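Local coordinates for BPH (Thiobacillus denitrificans, PDB 5OVS), which forms a tetradecameric double-ring complex homologous to the proteasome and probably acts as a hydrolase in protein degradation, at residues 71-74 / 75-78. Residues are numbered along the deposited sequence; the frame is centred on the assembly and turned at random.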
loop_
_atom_site.group_PDB
_atom_site.type_symbol
_atom_site.label_atom_id
_atom_site.label_comp_id
_atom_site.label_asym_id
_atom_site.label_seq_id
_atom_site.Cartn_x
_atom_site.Cartn_y
_atom_site.Cartn_z
ATOM N N LEU K 71 -28.560 -31.819 20.486
ATOM C CA LEU K 71 -27.135 -31.549 20.230
ATOM C C LEU K 71 -26.327 -32.760 20.685
ATOM O O LEU K 71 -25.404 -32.623 21.472
ATOM C CB LEU K 71 -26.691 -30.302 21.009
ATOM C CG LEU K 71 -27.417 -28.991 20.713
ATOM C CD1 LEU K 71 -27.094 -27.915 21.741
ATOM C CD2 LEU K 71 -27.099 -28.509 19.311
ATOM N N ASP K 72 -26.699 -33.950 20.212
ATOM C CA ASP K 72 -26.105 -35.196 20.706
ATOM C C ASP K 72 -25.533 -36.096 19.620
ATOM O O ASP K 72 -25.259 -37.271 19.864
ATOM C CB ASP K 72 -27.112 -35.966 21.564
ATOM C CG ASP K 72 -28.452 -36.207 20.864
ATOM O OD1 ASP K 72 -28.586 -36.061 19.629
ATOM O OD2 ASP K 72 -29.393 -36.556 21.589
ATOM N N SER K 73 -25.341 -35.546 18.425
ATOM C CA SER K 73 -24.489 -36.176 17.416
ATOM C C SER K 73 -23.779 -35.108 16.586
ATOM O O SER K 73 -24.219 -33.956 16.537
ATOM C CB SER K 73 -25.321 -37.044 16.497
ATOM O OG SER K 73 -25.915 -36.244 15.494
ATOM N N VAL K 74 -22.690 -35.499 15.928
ATOM C CA VAL K 74 -21.928 -34.605 15.057
ATOM C C VAL K 74 -22.814 -34.022 13.941
ATOM O O VAL K 74 -22.840 -32.801 13.734
ATOM C CB VAL K 74 -20.697 -35.340 14.466
ATOM C CG1 VAL K 74 -20.089 -34.586 13.292
ATOM C CG2 VAL K 74 -19.646 -35.550 15.540
ATOM N N ALA K 75 -23.561 -34.883 13.252
ATOM C CA ALA K 75 -24.457 -34.452 12.165
ATOM C C ALA K 75 -25.578 -33.517 12.633
ATOM O O ALA K 75 -25.994 -32.614 11.893
ATOM C CB ALA K 75 -25.056 -35.654 11.452
ATOM N N ARG K 76 -26.066 -33.730 13.848
ATOM C CA ARG K 76 -27.122 -32.869 14.395
ATOM C C ARG K 76 -26.578 -31.523 14.827
ATOM O O ARG K 76 -27.234 -30.505 14.662
ATOM C CB ARG K 76 -27.825 -33.537 15.574
ATOM C CG ARG K 76 -28.778 -34.635 15.155
ATOM C CD ARG K 76 -29.319 -35.391 16.362
ATOM N NE ARG K 76 -30.090 -36.569 15.974
ATOM C CZ ARG K 76 -30.578 -37.469 16.827
ATOM N NH1 ARG K 76 -30.372 -37.346 18.138
ATOM N NH2 ARG K 76 -31.267 -38.508 16.366
ATOM N N ILE K 77 -25.385 -31.525 15.394
ATOM C CA ILE K 77 -24.756 -30.284 15.825
ATOM C C ILE K 77 -24.372 -29.460 14.606
ATOM O O ILE K 77 -24.568 -28.248 14.584
ATOM C CB ILE K 77 -23.519 -30.539 16.720
ATOM C CG1 ILE K 77 -23.951 -31.198 18.037
ATOM C CG2 ILE K 77 -22.767 -29.232 17.003
ATOM C CD1 ILE K 77 -22.825 -31.886 18.777
ATOM N N PHE K 78 -23.841 -30.104 13.580
ATOM C CA PHE K 78 -23.469 -29.361 12.387
ATOM C C PHE K 78 -24.667 -28.637 11.768
ATOM O O PHE K 78 -24.585 -27.480 11.373
ATOM C CB PHE K 78 -22.853 -30.259 11.325
ATOM C CG PHE K 78 -22.683 -29.556 10.030
ATOM C CD1 PHE K 78 -21.737 -28.548 9.913
ATOM C CD2 PHE K 78 -23.527 -29.815 8.971
ATOM C CE1 PHE K 78 -21.598 -27.842 8.736
ATOM C CE2 PHE K 78 -23.398 -29.114 7.790
ATOM C CZ PHE K 78 -22.431 -28.125 7.672
#
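The N-terminus of helix 74-91 is closed by an N-cap, Ser-73, whose OG accepts from Arg-76 N at 3.0 Å with an N-H...O angle of 153°. A chi1 of 82° sets OG between the backbone N and the carbonyl carbon of Ser-73, which turns the hydroxyl back over the first turn, 3.3 Å from Arg-76 CG. The helical bonds begin at the cap residue itself: Ile-77 N gives to Ser-73 O at 2.9 Å, and Phe-78 N to Val-74 O. Arg-76 runs back, extended from CG to NE, past the serine to Asp-72, where NH1 reaches OD1 at 2.7 Å in a salt bridge. NH1 arrives on the syn side of OD1 but tilted out of the carboxylate plane, and the two planes stand 43° apart. The helix packs on the five-stranded sheet of this proteasome-like fold; Arg-117, between strands 111-115 and 118-122, forms a salt bridge with Asp-72 OD2. A leucine in place of Asp-72 would probably leave both arginines without their carboxylate and Arg-76 freer to swing. On the buried side, Leu-71 CB sits 4.1 Å from Ile-77 CG1, and both side chains rest on Ile-113. Val-74 meets Leu-56, and Phe-78 Ile-57, of a neighbouring subunit.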